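Local coordinates for Glyoxalase/bleomycin resistance protein/dioxygenase (Vibrio splendidus, PDB 2RK9) that is of unknown specific function but belongs to the glyoxalase/bleomycin resistance protein/dioxygenase superfamily, whose members include metal-dependent enzymes and antibiotic-binding proteins, at residues K32-R35 and F40-L43; V122-P125 and L129-F132. The protein carries 1 engineered substitution. One frame throughout, in Å; residues are numbered along the deposited sequence.

Contact 1 of 2, residues K32-R35 and F40-L43; sequences KYER and FVYL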
loop_
_atom_site.group_PDB
_atom_site.type_symbol
_atom_site.label_atom_id
_atom_site.label_comp_id
_atom_site.label_asym_id
_atom_site.label_seq_id
_atom_site.Cartn_x
_atom_site.Cartn_y
_atom_site.Cartn_z
ATOM N N LYS B 32 2.193 -6.873 16.130
ATOM C CA LYS B 32 2.386 -8.311 16.034
ATOM C C LYS B 32 3.809 -8.617 16.499
ATOM O O LYS B 32 4.039 -9.565 17.247
ATOM C CB LYS B 32 2.174 -8.801 14.601
ATOM C CG LYS B 32 2.516 -10.263 14.429
ATOM C CD LYS B 32 2.112 -10.799 13.072
ATOM C CE LYS B 32 0.769 -11.506 13.132
ATOM N NZ LYS B 32 0.348 -11.954 11.778
ATOM N N TYR B 33 4.764 -7.803 16.062
ATOM C CA TYR B 33 6.149 -7.971 16.490
ATOM C C TYR B 33 6.957 -6.741 16.118
ATOM O O TYR B 33 6.494 -5.901 15.340
ATOM C CB TYR B 33 6.771 -9.256 15.903
ATOM C CG TYR B 33 6.902 -9.310 14.397
ATOM C CD1 TYR B 33 8.084 -8.924 13.765
ATOM C CD2 TYR B 33 5.853 -9.779 13.598
ATOM C CE1 TYR B 33 8.223 -9.006 12.377
ATOM C CE2 TYR B 33 5.987 -9.859 12.212
ATOM C CZ TYR B 33 7.174 -9.473 11.612
ATOM O OH TYR B 33 7.315 -9.550 10.245
ATOM N N GLU B 34 8.155 -6.622 16.691
ATOM C CA GLU B 34 9.013 -5.466 16.426
ATOM C C GLU B 34 10.486 -5.837 16.311
ATOM O O GLU B 34 10.891 -6.984 16.516
ATOM C CB GLU B 34 8.932 -4.436 17.563
ATOM C CG GLU B 34 7.593 -4.169 18.204
ATOM C CD GLU B 34 7.754 -3.304 19.455
ATOM O OE1 GLU B 34 6.846 -3.299 20.305
ATOM O OE2 GLU B 34 8.796 -2.624 19.584
ATOM N N ARG B 35 11.271 -4.819 15.978
ATOM C CA ARG B 35 12.726 -4.905 15.898
ATOM C C ARG B 35 13.139 -3.512 16.373
ATOM O O ARG B 35 13.477 -2.645 15.566
ATOM C CB ARG B 35 13.216 -5.150 14.469
ATOM C CG ARG B 35 13.002 -6.576 13.966
ATOM C CD ARG B 35 13.901 -6.877 12.771
ATOM N NE ARG B 35 13.509 -6.185 11.552
ATOM C CZ ARG B 35 12.536 -6.592 10.742
ATOM N NH1 ARG B 35 11.846 -7.690 11.026
ATOM N NH2 ARG B 35 12.268 -5.911 9.633
ATOM N N PHE B 40 11.639 -0.649 13.833
ATOM C CA PHE B 40 10.708 -1.370 12.976
ATOM C C PHE B 40 9.554 -1.953 13.788
ATOM O O PHE B 40 9.762 -2.526 14.859
ATOM C CB PHE B 40 11.443 -2.502 12.264
ATOM C CG PHE B 40 10.555 -3.384 11.432
ATOM C CD1 PHE B 40 10.201 -3.017 10.140
ATOM C CD2 PHE B 40 10.080 -4.590 11.940
ATOM C CE1 PHE B 40 9.394 -3.840 9.367
ATOM C CE2 PHE B 40 9.271 -5.421 11.173
ATOM C CZ PHE B 40 8.926 -5.045 9.885
ATOM N N VAL B 41 8.342 -1.803 13.267
ATOM C CA VAL B 41 7.152 -2.315 13.933
ATOM C C VAL B 41 6.230 -2.958 12.898
ATOM O O VAL B 41 6.009 -2.406 11.822
ATOM C CB VAL B 41 6.377 -1.180 14.638
ATOM C CG1 VAL B 41 5.288 -1.769 15.533
ATOM C CG2 VAL B 41 7.338 -0.316 15.442
ATOM N N TYR B 42 5.712 -4.138 13.220
ATOM C CA TYR B 42 4.806 -4.834 12.315
ATOM C C TYR B 42 3.429 -4.851 12.968
ATOM O O TYR B 42 3.252 -5.440 14.033
ATOM C CB TYR B 42 5.279 -6.267 12.078
ATOM C CG TYR B 42 4.596 -6.926 10.905
ATOM C CD1 TYR B 42 5.214 -6.986 9.664
ATOM C CD2 TYR B 42 3.323 -7.473 11.035
ATOM C CE1 TYR B 42 4.585 -7.577 8.574
ATOM C CE2 TYR B 42 2.679 -8.066 9.948
ATOM C CZ TYR B 42 3.322 -8.112 8.720
ATOM O OH TYR B 42 2.704 -8.683 7.637
ATOM N N LEU B 43 2.456 -4.192 12.344
ATOM C CA LEU B 43 1.115 -4.153 12.918
ATOM C C LEU B 43 0.048 -4.803 12.047
ATOM O O LEU B 43 0.275 -5.120 10.879
ATOM C CB LEU B 43 0.708 -2.710 13.226
ATOM C CG LEU B 43 1.692 -1.925 14.100
ATOM C CD1 LEU B 43 2.724 -1.261 13.213
ATOM C CD2 LEU B 43 0.947 -0.874 14.911
HETATM O O HOH W 1 10.133 -1.264 17.381
#

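Contact 2 of 2, residues V122-P125 and L129-F132; sequences VQTP and LFRF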
loop_
_atom_site.group_PDB
_atom_site.type_symbol
_atom_site.label_atom_id
_atom_site.label_comp_id
_atom_site.label_asym_id
_atom_site.label_seq_id
_atom_site.Cartn_x
_atom_site.Cartn_y
_atom_site.Cartn_z
ATOM N N VAL B 122 11.505 -2.353 -7.608
ATOM C CA VAL B 122 11.369 -1.624 -8.856
ATOM C C VAL B 122 10.612 -0.336 -8.617
ATOM O O VAL B 122 9.780 -0.251 -7.723
ATOM C CB VAL B 122 10.615 -2.458 -9.925
ATOM C CG1 VAL B 122 9.174 -2.669 -9.514
ATOM C CG2 VAL B 122 10.687 -1.765 -11.272
ATOM N N GLN B 123 10.926 0.673 -9.413
ATOM C CA GLN B 123 10.246 1.948 -9.308
ATOM C C GLN B 123 9.403 2.093 -10.558
ATOM O O GLN B 123 9.899 1.915 -11.669
ATOM C CB GLN B 123 11.250 3.096 -9.236
ATOM C CG GLN B 123 10.577 4.457 -9.237
ATOM C CD GLN B 123 11.563 5.589 -9.151
ATOM O OE1 GLN B 123 12.457 5.705 -9.983
ATOM N NE2 GLN B 123 11.412 6.431 -8.140
ATOM N N THR B 124 8.126 2.404 -10.371
ATOM C CA THR B 124 7.220 2.583 -11.494
ATOM C C THR B 124 7.481 3.973 -12.075
ATOM O O THR B 124 8.153 4.797 -11.452
ATOM C CB THR B 124 5.758 2.480 -11.043
ATOM O OG1 THR B 124 5.394 3.656 -10.310
ATOM C CG2 THR B 124 5.573 1.253 -10.152
ATOM N N PRO B 125 6.950 4.255 -13.275
ATOM C CA PRO B 125 7.162 5.567 -13.904
ATOM C C PRO B 125 6.812 6.767 -13.024
ATOM O O PRO B 125 7.450 7.820 -13.110
ATOM C CB PRO B 125 6.283 5.496 -15.154
ATOM C CG PRO B 125 6.300 4.010 -15.496
ATOM C CD PRO B 125 6.123 3.383 -14.129
ATOM N N LEU B 129 7.654 2.770 -5.221
ATOM C CA LEU B 129 8.590 1.674 -5.036
ATOM C C LEU B 129 7.885 0.400 -4.600
ATOM O O LEU B 129 7.143 0.399 -3.618
ATOM C CB LEU B 129 9.644 2.048 -3.998
ATOM C CG LEU B 129 10.624 3.140 -4.418
ATOM C CD1 LEU B 129 11.525 3.469 -3.239
ATOM C CD2 LEU B 129 11.452 2.659 -5.611
ATOM N N PHE B 130 8.122 -0.674 -5.353
ATOM C CA PHE B 130 7.546 -1.983 -5.072
ATOM C C PHE B 130 8.665 -2.960 -4.746
ATOM O O PHE B 130 9.655 -3.050 -5.477
ATOM C CB PHE B 130 6.786 -2.512 -6.295
ATOM C CG PHE B 130 5.401 -1.942 -6.462
ATOM C CD1 PHE B 130 4.282 -2.745 -6.271
ATOM C CD2 PHE B 130 5.217 -0.617 -6.833
ATOM C CE1 PHE B 130 2.995 -2.234 -6.447
ATOM C CE2 PHE B 130 3.945 -0.098 -7.009
ATOM C CZ PHE B 130 2.826 -0.907 -6.818
ATOM N N ARG B 131 8.514 -3.684 -3.645
ATOM C CA ARG B 131 9.498 -4.687 -3.269
ATOM C C ARG B 131 8.788 -6.022 -3.440
ATOM O O ARG B 131 8.013 -6.435 -2.578
ATOM C CB ARG B 131 9.931 -4.522 -1.811
ATOM C CG ARG B 131 11.015 -5.502 -1.387
ATOM C CD ARG B 131 10.900 -5.845 0.087
ATOM N NE ARG B 131 10.936 -4.674 0.967
ATOM C CZ ARG B 131 12.050 -4.128 1.444
ATOM N NH1 ARG B 131 13.231 -4.639 1.123
ATOM N NH2 ARG B 131 11.985 -3.086 2.265
ATOM N N PHE B 132 9.028 -6.680 -4.568
ATOM C CA PHE B 132 8.398 -7.968 -4.834
ATOM C C PHE B 132 9.130 -9.043 -4.046
ATOM O O PHE B 132 10.360 -9.074 -4.025
ATOM C CB PHE B 132 8.423 -8.256 -6.337
ATOM C CG PHE B 132 7.512 -7.362 -7.128
ATOM C CD1 PHE B 132 6.132 -7.479 -7.000
ATOM C CD2 PHE B 132 8.027 -6.368 -7.957
ATOM C CE1 PHE B 132 5.278 -6.622 -7.685
ATOM C CE2 PHE B 132 7.177 -5.505 -8.645
ATOM C CZ PHE B 132 5.802 -5.632 -8.506
#

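Contact 1 of 2, residues K32-R35 and F40-L43
The carbonyl oxygen Y42 O accepts two backbone N-H groups of the neighbouring strand, a firm bond from K32 N at 2.8 Å and a weak one from Y33 N at 3.5 Å. K32 and Y33 together stand opposite Y42, a classic beta bulge. F40 O is shared as well: it takes R35 N at 3.0 Å and a proton from a water that also donates to E34 OE2. On the face bearing Y33, R35, F40 and Y42, flat groups dominate. The R35 guanidinium lies on the F40 ring, CZ 3.7 Å from the ring centroid and the planes 13° apart, a stacked cation-pi contact. A bend at chi3 (-71°) folds the arginine back over the phenyl face, and NE forms a salt bridge with E38 in the turn. Y33 CE1 meets the edge of the same phenyl ring. The Y33 and Y42 rings run nearly parallel, their planes 10° apart, but are strongly offset; what sits over the centre of the Y33 ring is Y42 CB, a CH-pi contact 3.7 Å from the centroid. Beyond the contact, Y42 OH is bonded to D49, while V41, on the other face, packs against helix 16-26. Together these features mark an antiparallel beta hairpin with a classic bulge, its first strand outermost in the chain's sheet.

Contact 2 of 2, residues V122-P125 and L129-F132
V122 and F130 form the hydrogen-bonded pair of an antiparallel beta hairpin, joined by reciprocal backbone bonds, V122 N to F130 O and F130 N to V122 O, each 2.9 Å. L129 CA adds a CA-H...O contact to the same V122 O, so this carbonyl receives both an N-H and a C-H from the opposing strand. Side chains then divide between the two faces. Next to the V122-F130 pair, Q123 and L129 are a non-hydrogen-bonded pair, and here the L129 side chain brings its CD2 methyl to 3.7 Å from Q123 CB. On the face of V122 and F130, the methyl T124 CG2 approaches the phenyl ring obliquely, at 3.8 Å from F130 CE2. With chi1 at 67°, V122 turns its CG1 methyl toward the F132 ring and meets the edge of that ring at F132 CE2, 3.6 Å away.

Further out, F77 meets the F130 ring, while W79 packs edge-to-face with F132. The second subunit closes over this apolar surface: F22 of that subunit touches V122, its L11 packs on F130 and its L27 on F132, so the hairpin contributes to the dimer interface. At the other end of the contact, the connecting turn is tied to its own hairpin by side chains of the first strand and the residue after it: Y128 N makes a weak bond to T124 OG1, and the amide nitrogen Q123 NE2 is hydrogen-bonded to G127 O.

In the fold
Contact 1 and contact 2 each join the two strands of an antiparallel hairpin, 30-35 with 40-45 and 115-123 with 129-135, in one mixed sheet, and they follow one another along the chain. Their centres lie about 23 Å apart on opposite sides of the chain's centre, and their nearest atoms remain about 8 Å apart. Strands 48-53, 7-12 and 75-80 separate them in the sheet. Consistent with the paired beta-alpha-beta-beta-beta modules of this superfamily, each hairpin probably lies in a different half. Their surroundings differ: no other chain of the assembly touches contact 1, at the outermost strand, whereas contact 2 is buried and meets the second subunit.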